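Local structure of DyP (Bjerkandera adusta, 3VXJ) at residues T39-Y44 and L69-T74; T43-R48 and P431-L436; D136-T141 and I146-A151. The protein is a dye-decolorizing peroxidase that carries heme b and probably uses peroxide to oxidise organic substrates such as dyes. All coordinates share one frame; numbering follows the deposited sequence.

Interaction 1 of 3, residues T39-Y44 and L69-T74; sequences TALKTY and LGFSNT
The ring of Phe71 is met obliquely by Leu41, whose CD2 methyl lies 4.4 Å from Phe71 CZ at the far end of the ring. Other groups packed against Phe71 are Phe29 from strand 23-31, Leu79 from a loop, and Leu436 and Ile440 from helix 433-440. This is helix-on-sheet packing in the first ferredoxin-like half of the dimeric alpha+beta barrel fold. Helix 34-48 lies over strand 65-71, an outermost strand of the antiparallel sheet.

The second apolar touch is closer. Leu41 CD1 meets Leu69 CD2 at 3.5 Å, tighter than usual for two methyl carbons, and the two side chains slant across each other. With chi1 at -172° the Leu41 side chain swings CG away from its backbone N, and chi2 at 59° sets CD1 toward Leu69 and CD2 toward Phe71. All three side chains are buried, and no hydrogen bond crosses between the segments. Ile440 also packs on Leu41.

On the helix, Thr39 O accepts from two groups of Thr43. Thr43 N and Thr43 OG1 reach it from opposite faces of its carbonyl plane, the hydroxyl at an OG1 to O distance of 3.1 Å.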
ATOM      1  N   THR A  39     -20.051  22.163  -9.582  1.00 11.38           N
ATOM      2  CA  THR A  39     -21.147  22.481  -8.678  1.00 12.49           C
ATOM      3  C   THR A  39     -21.568  21.253  -7.865  1.00 12.64           C
ATOM      4  O   THR A  39     -21.829  21.367  -6.663  1.00 13.10           O
ATOM      5  CB  THR A  39     -22.336  23.171  -9.395  1.00 12.55           C
ATOM      6  OG1 THR A  39     -23.372  23.451  -8.441  1.00 13.60           O
ATOM      7  CG2 THR A  39     -22.898  22.314 -10.535  1.00 13.68           C
ATOM      8  N   ALA A  40     -21.604  20.082  -8.501  1.00 12.54           N
ATOM      9  CA  ALA A  40     -21.853  18.839  -7.757  1.00 13.12           C
ATOM     10  C   ALA A  40     -20.804  18.641  -6.650  1.00 12.74           C
ATOM     11  O   ALA A  40     -21.138  18.216  -5.547  1.00 13.02           O
ATOM     12  CB  ALA A  40     -21.887  17.642  -8.694  1.00 13.56           C
ATOM     13  N   LEU A  41     -19.544  18.948  -6.954  1.00 12.57           N
ATOM     14  CA  LEU A  41     -18.458  18.789  -5.987  1.00 12.97           C
ATOM     15  C   LEU A  41     -18.631  19.705  -4.778  1.00 13.22           C
ATOM     16  O   LEU A  41     -18.424  19.280  -3.641  1.00 13.03           O
ATOM     17  CB  LEU A  41     -17.102  19.028  -6.654  1.00 13.03           C
ATOM     18  CG  LEU A  41     -15.877  18.705  -5.795  1.00 13.67           C
ATOM     19  CD1 LEU A  41     -15.889  17.242  -5.370  1.00 14.40           C
ATOM     20  CD2 LEU A  41     -14.600  19.019  -6.538  1.00 15.31           C
ATOM     21  N   LYS A  42     -19.019  20.955  -5.026  1.00 13.31           N
ATOM     22  CA  LYS A  42     -19.277  21.904  -3.948  1.00 14.18           C
ATOM     23  C   LYS A  42     -20.430  21.456  -3.049  1.00 14.44           C
ATOM     24  O   LYS A  42     -20.414  21.726  -1.852  1.00 15.28           O
ATOM     25  CB  LYS A  42     -19.514  23.308  -4.508  1.00 14.83           C
ATOM     26  CG  LYS A  42     -18.233  23.983  -4.985  1.00 16.04           C
ATOM     27  CD  LYS A  42     -18.504  25.292  -5.716  1.00 19.08           C
ATOM     28  CE  LYS A  42     -17.255  26.160  -5.755  1.00 21.68           C
ATOM     29  NZ  LYS A  42     -17.453  27.436  -6.509  1.00 24.97           N
ATOM     30  N   THR A  43     -21.415  20.772  -3.629  1.00 13.80           N
ATOM     31  CA  THR A  43     -22.499  20.150  -2.868  1.00 15.15           C
ATOM     32  C   THR A  43     -21.986  18.963  -2.052  1.00 14.22           C
ATOM     33  O   THR A  43     -22.327  18.792  -0.878  1.00 15.33           O
ATOM     34  CB  THR A  43     -23.607  19.630  -3.813  1.00 15.34           C
ATOM     35  OG1 THR A  43     -24.100  20.710  -4.612  1.00 18.31           O
ATOM     36  CG2 THR A  43     -24.755  19.031  -3.028  1.00 17.65           C
ATOM     37  N   TYR A  44     -21.173  18.140  -2.698  1.00 13.32           N
ATOM     38  CA  TYR A  44     -20.738  16.866  -2.143  1.00 12.90           C
ATOM     39  C   TYR A  44     -19.751  16.993  -0.978  1.00 12.99           C
ATOM     40  O   TYR A  44     -19.893  16.310   0.037  1.00 13.14           O
ATOM     41  CB  TYR A  44     -20.137  16.016  -3.267  1.00 12.44           C
ATOM     42  CG  TYR A  44     -19.917  14.575  -2.889  1.00 11.72           C
ATOM     43  CD1 TYR A  44     -20.985  13.683  -2.858  1.00 12.00           C
ATOM     44  CD2 TYR A  44     -18.643  14.102  -2.571  1.00 10.86           C
ATOM     45  CE1 TYR A  44     -20.793  12.359  -2.511  1.00 11.49           C
ATOM     46  CE2 TYR A  44     -18.434  12.784  -2.215  1.00 11.39           C
ATOM     47  CZ  TYR A  44     -19.511  11.915  -2.190  1.00 10.79           C
ATOM     48  OH  TYR A  44     -19.320  10.605  -1.838  1.00 11.98           O
ATOM     49  N   LEU A  69     -11.356  11.558  -2.007  1.00  7.97           N
ATOM     50  CA  LEU A  69     -11.417  11.841  -3.432  1.00  8.15           C
ATOM     51  C   LEU A  69     -10.069  12.311  -3.959  1.00  8.04           C
ATOM     52  O   LEU A  69      -9.484  13.272  -3.447  1.00  8.33           O
ATOM     53  CB  LEU A  69     -12.504  12.892  -3.714  1.00  9.28           C
ATOM     54  CG  LEU A  69     -12.661  13.464  -5.130  1.00  8.75           C
ATOM     55  CD1 LEU A  69     -13.041  12.388  -6.146  1.00 10.11           C
ATOM     56  CD2 LEU A  69     -13.711  14.555  -5.112  1.00 10.37           C
ATOM     57  N   GLY A  70      -9.583  11.616  -4.984  1.00  7.73           N
ATOM     58  CA  GLY A  70      -8.347  11.991  -5.660  1.00  7.77           C
ATOM     59  C   GLY A  70      -8.541  12.188  -7.151  1.00  8.00           C
ATOM     60  O   GLY A  70      -9.482  11.659  -7.753  1.00  8.46           O
ATOM     61  N   PHE A  71      -7.632  12.954  -7.746  1.00  8.10           N
ATOM     62  CA  PHE A  71      -7.656  13.259  -9.175  1.00  8.02           C
ATOM     63  C   PHE A  71      -6.368  12.860  -9.860  1.00  7.79           C
ATOM     64  O   PHE A  71      -5.287  13.020  -9.305  1.00  8.05           O
ATOM     65  CB  PHE A  71      -7.879  14.762  -9.394  1.00  8.57           C
ATOM     66  CG  PHE A  71      -9.220  15.234  -8.941  1.00  8.61           C
ATOM     67  CD1 PHE A  71     -10.322  15.139  -9.782  1.00  9.09           C
ATOM     68  CD2 PHE A  71      -9.395  15.727  -7.654  1.00  9.78           C
ATOM     69  CE1 PHE A  71     -11.581  15.546  -9.352  1.00 10.88           C
ATOM     70  CE2 PHE A  71     -10.655  16.145  -7.213  1.00 10.23           C
ATOM     71  CZ  PHE A  71     -11.743  16.055  -8.071  1.00 11.23           C
ATOM     72  N   SER A  72      -6.489  12.356 -11.077  1.00  7.59           N
ATOM     73  CA  SER A  72      -5.339  12.117 -11.924  1.00  7.46           C
ATOM     74  C   SER A  72      -4.964  13.432 -12.598  1.00  7.88           C
ATOM     75  O   SER A  72      -5.695  14.411 -12.521  1.00  8.66           O
ATOM     76  CB  SER A  72      -5.698  11.090 -12.989  1.00  7.32           C
ATOM     77  OG  SER A  72      -6.561  11.690 -13.943  1.00  7.65           O
ATOM     78  N   ASN A  73      -3.833  13.437 -13.291  1.00  8.06           N
ATOM     79  CA  ASN A  73      -3.449  14.585 -14.080  1.00  8.23           C
ATOM     80  C   ASN A  73      -4.503  14.935 -15.131  1.00  8.59           C
ATOM     81  O   ASN A  73      -4.850  16.107 -15.303  1.00  8.74           O
ATOM     82  CB  ASN A  73      -2.103  14.352 -14.755  1.00  8.95           C
ATOM     83  CG  ASN A  73      -1.713  15.498 -15.654  1.00 10.19           C
ATOM     84  OD1 ASN A  73      -1.350  16.569 -15.180  1.00 14.22           O
ATOM     85  ND2 ASN A  73      -1.835  15.295 -16.953  1.00 12.62           N
ATOM     86  N   THR A  74      -5.017  13.937 -15.842  1.00  8.61           N
ATOM     87  CA  THR A  74      -6.001  14.250 -16.868  1.00  9.42           C
ATOM     88  C   THR A  74      -7.307  14.761 -16.258  1.00  9.39           C
ATOM     89  O   THR A  74      -8.005  15.554 -16.879  1.00 10.43           O
ATOM     90  CB  THR A  74      -6.255  13.084 -17.816  1.00  9.41           C
ATOM     91  OG1 THR A  74      -6.484  11.890 -17.056  1.00  9.99           O
ATOM     92  CG2 THR A  74      -5.047  12.880 -18.720  1.00 10.61           C
TER

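Interaction 2 of 3, residues T43-R48 and P431-L436; sequences TYVPER and PSISAL
Val45 and Ile433 bring the two backbones nearest, with 7.4 Å between their CA atoms. Segment 43-48 is the last part of helix 34-48. The helix kinks at Pro46, whose ring nitrogen has no hydrogen to give to the turn before. Segment 431-436 leads from strand 420-430 into the C-terminal helix 433-440, with Ser432 as N-cap. The contact therefore joins the two ferredoxin-like halves of the fold: the chain's last helix follows the last strand of the second sheet and packs beside a helix of the first half.

Val45 alone meets both partners, one with each methyl. CG1 stands anti to the backbone N (chi1 170°) and touches Ile433 CG2 at 3.7 Å. It also comes to 4.0 Å from Ile433 O. CG2 reaches about one turn further along helix 433-440 and lies 3.9 Å from Leu436 CD1, with Leu436 CB equally near. With an alanine in place of Val45 both methyls go, and a gap is likely to open between the helices, with Ile433 CG2 and Leu436 CD1 left without their apolar mate. Around this apolar patch, Thr437 packs on Val45, and Ile49 and Ser51 touch Ile433.

The backbone of Ile433 is paired with Asn10, whose OD1 also takes the N-H of Ser434. Within the segment, Ser432 OG accepts from Ala435 N at 3.0 Å, a capping bond with an N-H...O angle of 152°. On the other helix, Arg48 CB sits 3.5 Å above one face of the Tyr44 ring, offset toward the rim.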
ATOM      1  N   THR A  43     -21.415  20.772  -3.629  1.00 13.80           N
ATOM      2  CA  THR A  43     -22.499  20.150  -2.868  1.00 15.15           C
ATOM      3  C   THR A  43     -21.986  18.963  -2.052  1.00 14.22           C
ATOM      4  O   THR A  43     -22.327  18.792  -0.878  1.00 15.33           O
ATOM      5  CB  THR A  43     -23.607  19.630  -3.813  1.00 15.34           C
ATOM      6  OG1 THR A  43     -24.100  20.710  -4.612  1.00 18.31           O
ATOM      7  CG2 THR A  43     -24.755  19.031  -3.028  1.00 17.65           C
ATOM      8  N   TYR A  44     -21.173  18.140  -2.698  1.00 13.32           N
ATOM      9  CA  TYR A  44     -20.738  16.866  -2.143  1.00 12.90           C
ATOM     10  C   TYR A  44     -19.751  16.993  -0.978  1.00 12.99           C
ATOM     11  O   TYR A  44     -19.893  16.310   0.037  1.00 13.14           O
ATOM     12  CB  TYR A  44     -20.137  16.016  -3.267  1.00 12.44           C
ATOM     13  CG  TYR A  44     -19.917  14.575  -2.889  1.00 11.72           C
ATOM     14  CD1 TYR A  44     -20.985  13.683  -2.858  1.00 12.00           C
ATOM     15  CD2 TYR A  44     -18.643  14.102  -2.571  1.00 10.86           C
ATOM     16  CE1 TYR A  44     -20.793  12.359  -2.511  1.00 11.49           C
ATOM     17  CE2 TYR A  44     -18.434  12.784  -2.215  1.00 11.39           C
ATOM     18  CZ  TYR A  44     -19.511  11.915  -2.190  1.00 10.79           C
ATOM     19  OH  TYR A  44     -19.320  10.605  -1.838  1.00 11.98           O
ATOM     20  N   VAL A  45     -18.768  17.879  -1.116  1.00 13.16           N
ATOM     21  CA  VAL A  45     -17.629  17.895  -0.193  1.00 13.98           C
ATOM     22  C   VAL A  45     -18.010  18.098   1.282  1.00 14.77           C
ATOM     23  O   VAL A  45     -17.644  17.268   2.114  1.00 14.82           O
ATOM     24  CB  VAL A  45     -16.512  18.865  -0.663  1.00 14.07           C
ATOM     25  CG1 VAL A  45     -15.447  19.062   0.426  1.00 15.15           C
ATOM     26  CG2 VAL A  45     -15.876  18.350  -1.928  1.00 14.57           C
ATOM     27  N   PRO A  46     -18.771  19.167   1.609  1.00 15.64           N
ATOM     28  CA  PRO A  46     -19.094  19.377   3.024  1.00 16.57           C
ATOM     29  C   PRO A  46     -19.927  18.250   3.628  1.00 16.83           C
ATOM     30  O   PRO A  46     -19.881  18.035   4.840  1.00 18.28           O
ATOM     31  CB  PRO A  46     -19.909  20.684   3.019  1.00 17.47           C
ATOM     32  CG  PRO A  46     -20.389  20.834   1.618  1.00 18.30           C
ATOM     33  CD  PRO A  46     -19.323  20.241   0.761  1.00 16.42           C
ATOM     34  N   GLU A  47     -20.668  17.533   2.786  1.00 16.55           N
ATOM     35  CA  GLU A  47     -21.558  16.461   3.234  1.00 17.58           C
ATOM     36  C   GLU A  47     -20.868  15.118   3.463  1.00 16.15           C
ATOM     37  O   GLU A  47     -21.240  14.371   4.369  1.00 17.28           O
ATOM     38  CB  GLU A  47     -22.714  16.269   2.238  1.00 18.52           C
ATOM     39  CG  GLU A  47     -23.603  17.495   2.035  1.00 22.87           C
ATOM     40  CD  GLU A  47     -24.067  18.135   3.337  1.00 27.91           C
ATOM     41  OE1 GLU A  47     -24.658  17.431   4.187  1.00 30.56           O
ATOM     42  OE2 GLU A  47     -23.845  19.357   3.509  1.00 30.37           O
ATOM     43  N   ARG A  48     -19.870  14.820   2.636  1.00 14.42           N
ATOM     44  CA  ARG A  48     -19.365  13.450   2.511  1.00 13.57           C
ATOM     45  C   ARG A  48     -17.864  13.243   2.694  1.00 12.38           C
ATOM     46  O   ARG A  48     -17.435  12.139   3.030  1.00 11.88           O
ATOM     47  CB  ARG A  48     -19.779  12.866   1.157  1.00 13.54           C
ATOM     48  CG  ARG A  48     -21.292  12.752   0.951  1.00 15.56           C
ATOM     49  CD  ARG A  48     -21.885  11.587   1.727  1.00 18.92           C
ATOM     50  NE  ARG A  48     -23.300  11.408   1.415  1.00 20.79           N
ATOM     51  CZ  ARG A  48     -24.297  11.539   2.286  1.00 23.51           C
ATOM     52  NH1 ARG A  48     -24.049  11.836   3.556  1.00 25.59           N
ATOM     53  NH2 ARG A  48     -25.546  11.356   1.884  1.00 25.89           N
ATOM     54  N   PRO A 431      -6.363  16.445  -2.869  1.00  7.47           N
ATOM     55  CA  PRO A 431      -6.184  17.784  -2.317  1.00  8.02           C
ATOM     56  C   PRO A 431      -6.688  17.879  -0.871  1.00  7.87           C
ATOM     57  O   PRO A 431      -7.368  16.968  -0.360  1.00  7.99           O
ATOM     58  CB  PRO A 431      -7.068  18.652  -3.226  1.00  7.99           C
ATOM     59  CG  PRO A 431      -7.281  17.831  -4.482  1.00  7.80           C
ATOM     60  CD  PRO A 431      -7.329  16.428  -3.978  1.00  8.07           C
ATOM     61  N   SER A 432      -6.354  18.978  -0.206  1.00  8.02           N
ATOM     62  CA  SER A 432      -7.014  19.303   1.052  1.00  8.75           C
ATOM     63  C   SER A 432      -8.514  19.490   0.824  1.00  9.47           C
ATOM     64  O   SER A 432      -8.989  19.694  -0.308  1.00  9.42           O
ATOM     65  CB  SER A 432      -6.420  20.573   1.663  1.00  9.34           C
ATOM     66  OG  SER A 432      -6.809  21.714   0.918  1.00  9.70           O
ATOM     67  N   ILE A 433      -9.266  19.445   1.909  1.00  9.84           N
ATOM     68  CA  ILE A 433     -10.711  19.559   1.813  1.00 10.49           C
ATOM     69  C   ILE A 433     -11.099  20.956   1.310  1.00 10.66           C
ATOM     70  O   ILE A 433     -11.961  21.086   0.431  1.00 11.17           O
ATOM     71  CB  ILE A 433     -11.389  19.157   3.145  1.00 10.36           C
ATOM     72  CG1 ILE A 433     -11.125  17.663   3.423  1.00 11.09           C
ATOM     73  CG2 ILE A 433     -12.899  19.453   3.122  1.00 12.10           C
ATOM     74  CD1 ILE A 433     -11.657  17.155   4.747  1.00 11.68           C
ATOM     75  N   SER A 434     -10.443  21.991   1.834  1.00 10.85           N
ATOM     76  CA  SER A 434     -10.691  23.353   1.366  1.00 11.40           C
ATOM     77  C   SER A 434     -10.307  23.506  -0.107  1.00 10.79           C
ATOM     78  O   SER A 434     -11.026  24.148  -0.866  1.00 11.78           O
ATOM     79  CB  SER A 434      -9.976  24.387   2.250  1.00 11.59           C
ATOM     80  OG  SER A 434      -8.572  24.204   2.238  1.00 12.53           O
ATOM     81  N   ALA A 435      -9.201  22.890  -0.531  1.00 10.22           N
ATOM     82  CA  ALA A 435      -8.789  23.004  -1.931  1.00  9.73           C
ATOM     83  C   ALA A 435      -9.792  22.367  -2.888  1.00  9.68           C
ATOM     84  O   ALA A 435      -9.951  22.829  -4.016  1.00  9.76           O
ATOM     85  CB  ALA A 435      -7.403  22.431  -2.144  1.00 10.10           C
ATOM     86  N   LEU A 436     -10.478  21.320  -2.435  1.00  9.69           N
ATOM     87  CA  LEU A 436     -11.511  20.696  -3.258  1.00 10.44           C
ATOM     88  C   LEU A 436     -12.553  21.699  -3.739  1.00 10.97           C
ATOM     89  O   LEU A 436     -12.938  21.694  -4.908  1.00 11.38           O
ATOM     90  CB  LEU A 436     -12.191  19.553  -2.510  1.00 10.29           C
ATOM     91  CG  LEU A 436     -11.398  18.251  -2.381  1.00 10.23           C
ATOM     92  CD1 LEU A 436     -12.160  17.291  -1.498  1.00 11.01           C
ATOM     93  CD2 LEU A 436     -11.121  17.612  -3.737  1.00 10.93           C
TER

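Interaction 3 of 3, residues D136-T141 and I146-A151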
ATOM      1  N   ASP A 136     -24.574   5.044  -4.921  1.00 12.38           N
ATOM      2  CA  ASP A 136     -25.802   5.614  -5.467  1.00 13.01           C
ATOM      3  C   ASP A 136     -25.919   7.109  -5.137  1.00 12.56           C
ATOM      4  O   ASP A 136     -26.435   7.886  -5.943  1.00 12.83           O
ATOM      5  CB  ASP A 136     -27.027   4.858  -4.946  1.00 13.93           C
ATOM      6  CG  ASP A 136     -27.157   3.461  -5.539  1.00 15.66           C
ATOM      7  OD1 ASP A 136     -26.412   3.098  -6.480  1.00 19.50           O
ATOM      8  OD2 ASP A 136     -28.028   2.716  -5.051  1.00 19.83           O
ATOM      9  N   ASP A 137     -25.439   7.503  -3.958  1.00 12.16           N
ATOM     10  CA  ASP A 137     -25.417   8.909  -3.548  1.00 12.43           C
ATOM     11  C   ASP A 137     -24.499   9.729  -4.456  1.00 12.26           C
ATOM     12  O   ASP A 137     -24.840  10.845  -4.847  1.00 12.17           O
ATOM     13  CB  ASP A 137     -24.998   9.023  -2.075  1.00 12.89           C
ATOM     14  CG  ASP A 137     -24.896  10.457  -1.599  1.00 14.15           C
ATOM     15  OD1 ASP A 137     -25.936  11.148  -1.532  1.00 17.61           O
ATOM     16  OD2 ASP A 137     -23.785  10.890  -1.247  1.00 15.15           O
ATOM     17  N   ILE A 138     -23.350   9.162  -4.819  1.00 11.87           N
ATOM     18  CA  ILE A 138     -22.490   9.795  -5.822  1.00 12.01           C
ATOM     19  C   ILE A 138     -23.221   9.931  -7.166  1.00 12.44           C
ATOM     20  O   ILE A 138     -23.213  11.000  -7.771  1.00 12.21           O
ATOM     21  CB  ILE A 138     -21.155   9.040  -5.992  1.00 11.29           C
ATOM     22  CG1 ILE A 138     -20.308   9.225  -4.731  1.00 11.99           C
ATOM     23  CG2 ILE A 138     -20.405   9.527  -7.254  1.00 11.79           C
ATOM     24  CD1 ILE A 138     -19.144   8.276  -4.605  1.00 12.70           C
ATOM     25  N   SER A 139     -23.877   8.861  -7.612  1.00 13.29           N
ATOM     26  CA  SER A 139     -24.633   8.909  -8.867  1.00 14.56           C
ATOM     27  C   SER A 139     -25.715   9.986  -8.854  1.00 15.24           C
ATOM     28  O   SER A 139     -25.897  10.702  -9.843  1.00 16.01           O
ATOM     29  CB  SER A 139     -25.247   7.544  -9.182  1.00 14.92           C
ATOM     30  OG  SER A 139     -24.231   6.569  -9.342  1.00 16.22           O
ATOM     31  N   SER A 140     -26.422  10.093  -7.734  1.00 15.34           N
ATOM     32  CA  SER A 140     -27.501  11.069  -7.569  1.00 16.33           C
ATOM     33  C   SER A 140     -26.982  12.508  -7.558  1.00 15.89           C
ATOM     34  O   SER A 140     -27.591  13.402  -8.147  1.00 17.17           O
ATOM     35  CB  SER A 140     -28.288  10.782  -6.286  1.00 16.70           C
ATOM     36  OG  SER A 140     -29.363  11.696  -6.131  1.00 20.74           O
ATOM     37  N   THR A 141     -25.857  12.728  -6.888  1.00 14.42           N
ATOM     38  CA  THR A 141     -25.297  14.070  -6.747  1.00 14.63           C
ATOM     39  C   THR A 141     -24.595  14.539  -8.023  1.00 14.15           C
ATOM     40  O   THR A 141     -24.776  15.676  -8.464  1.00 14.69           O
ATOM     41  CB  THR A 141     -24.348  14.139  -5.530  1.00 14.37           C
ATOM     42  OG1 THR A 141     -25.090  13.818  -4.343  1.00 16.61           O
ATOM     43  CG2 THR A 141     -23.745  15.534  -5.376  1.00 15.51           C
ATOM     44  N   ILE A 146     -20.366  12.931 -14.559  1.00 12.35           N
ATOM     45  CA  ILE A 146     -19.321  11.906 -14.557  1.00 12.75           C
ATOM     46  C   ILE A 146     -19.794  10.614 -15.212  1.00 12.70           C
ATOM     47  O   ILE A 146     -21.000  10.363 -15.342  1.00 13.36           O
ATOM     48  CB  ILE A 146     -18.794  11.563 -13.126  1.00 12.29           C
ATOM     49  CG1 ILE A 146     -19.871  10.868 -12.279  1.00 12.44           C
ATOM     50  CG2 ILE A 146     -18.200  12.803 -12.442  1.00 12.42           C
ATOM     51  CD1 ILE A 146     -19.391  10.415 -10.907  1.00 13.25           C
ATOM     52  N   THR A 147     -18.824   9.812 -15.641  1.00 13.03           N
ATOM     53  CA  THR A 147     -19.065   8.420 -16.001  1.00 13.44           C
ATOM     54  C   THR A 147     -18.205   7.576 -15.075  1.00 12.79           C
ATOM     55  O   THR A 147     -16.995   7.802 -14.941  1.00 12.27           O
ATOM     56  CB  THR A 147     -18.712   8.125 -17.474  1.00 13.71           C
ATOM     57  OG1 THR A 147     -19.589   8.867 -18.328  1.00 15.69           O
ATOM     58  CG2 THR A 147     -18.866   6.638 -17.793  1.00 15.40           C
ATOM     59  N   GLN A 148     -18.836   6.618 -14.414  1.00 13.06           N
ATOM     60  CA  GLN A 148     -18.129   5.682 -13.565  1.00 13.86           C
ATOM     61  C   GLN A 148     -17.593   4.571 -14.465  1.00 14.28           C
ATOM     62  O   GLN A 148     -18.361   3.769 -15.009  1.00 15.87           O
ATOM     63  CB  GLN A 148     -19.064   5.167 -12.468  1.00 13.92           C
ATOM     64  CG  GLN A 148     -19.506   6.284 -11.511  1.00 15.71           C
ATOM     65  CD  GLN A 148     -20.638   5.893 -10.582  1.00 17.47           C
ATOM     66  OE1 GLN A 148     -20.675   4.780 -10.055  1.00 19.09           O
ATOM     67  NE2 GLN A 148     -21.561   6.823 -10.361  1.00 19.28           N
ATOM     68  N   VAL A 149     -16.276   4.567 -14.660  1.00 13.67           N
ATOM     69  CA  VAL A 149     -15.631   3.679 -15.635  1.00 14.16           C
ATOM     70  C   VAL A 149     -15.249   2.320 -15.049  1.00 14.23           C
ATOM     71  O   VAL A 149     -15.068   1.343 -15.788  1.00 15.36           O
ATOM     72  CB  VAL A 149     -14.412   4.357 -16.333  1.00 13.86           C
ATOM     73  CG1 VAL A 149     -14.874   5.570 -17.144  1.00 14.23           C
ATOM     74  CG2 VAL A 149     -13.331   4.769 -15.324  1.00 14.14           C
ATOM     75  N   GLN A 150     -15.126   2.265 -13.722  1.00 13.57           N
ATOM     76  CA  GLN A 150     -14.818   1.020 -13.017  1.00 13.54           C
ATOM     77  C   GLN A 150     -14.989   1.226 -11.527  1.00 12.51           C
ATOM     78  O   GLN A 150     -14.671   2.292 -11.002  1.00 11.96           O
ATOM     79  CB  GLN A 150     -13.377   0.583 -13.309  1.00 13.81           C
ATOM     80  CG  GLN A 150     -12.875  -0.642 -12.542  1.00 17.00           C
ATOM     81  CD  GLN A 150     -13.501  -1.930 -13.018  1.00 19.34           C
ATOM     82  OE1 GLN A 150     -14.651  -2.228 -12.697  1.00 22.69           O
ATOM     83  NE2 GLN A 150     -12.747  -2.710 -13.782  1.00 21.56           N
ATOM     84  N   ALA A 151     -15.494   0.206 -10.849  1.00 12.34           N
ATOM     85  CA  ALA A 151     -15.468   0.170  -9.396  1.00 12.01           C
ATOM     86  C   ALA A 151     -14.722  -1.084  -8.971  1.00 12.19           C
ATOM     87  O   ALA A 151     -15.016  -2.178  -9.458  1.00 13.77           O
ATOM     88  CB  ALA A 151     -16.870   0.180  -8.836  1.00 12.44           C
TER
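Ser139 OG is the polar atom that ties helix to strand here. It accepts from Gln148 NE2 at 2.9 Å, with an N-H...O angle of 152°, so the bond is fairly straight. Ser139 OG lies close to the amide plane of Gln148, where an NE2 hydrogen can point at it. The same OG also makes a weak hydrogen bond to Thr135 O, one turn back in its own helix. One sound bond and one weak bond thus hold the hydroxyl, and the amide gains a fixed point at its NE2 end. The Gln148 chain runs extended beyond CG, and this carries the amide across from the strand to the helix.

Beside the polar bond lies a smaller apolar touch. Ile138 CG2 meets Ile146 CD1 at 3.9 Å, and the two side chains cross at about a right angle. Ile146 tucks CG1 over its own backbone (chi1 67°), and the chain then runs straight out, so that CD1 reaches the helix. Both isoleucines are buried. Ile138 packs further on Phe121 and Ile123 of strand 119-125, and Ile146 on Phe29 and Phe37.

Asp137 O accepts from both Thr141 N and Thr141 OG1, from opposite faces of its plane, with OG1 at 3.0 Å from the oxygen. A classic beta bulge interrupts the strand, where Val149 and Gln150 share Phe28 of strand 23-31 as their opposite residue.

The axes of the short segments pass 9.9 Å apart and run nearly antiparallel, at 152°. Helix 128-142 turns back through a short connection into strand 146-155, which flanks strand 23-31. This completes the second beta-alpha-beta unit of a ferredoxin-like fold, with strand 23-31 between the two strands it connects.

How the interactions relate
Interactions 1 and 2 share helix 34-48, and their centres lie about 8 Å apart. They touch where Leu41 CD2 comes to 3.5 Å from Leu436 O. Interaction 3 sits on the neighbouring helix of the same sheet, with its centre about 12 Å from that of interaction 1 and about 17 Å from that of interaction 2. Tyr44 bridges the helices, with its OH 3.4 Å from Ile138 CG1. A salt bridge from Arg48 NE to Asp137 OD2, 2.8 Å long, joins interactions 2 and 3. All three contacts lie away from the heme and the 2,6-dimethoxyphenol pockets, with centres about 23 to 25 Å from the centre of the chain.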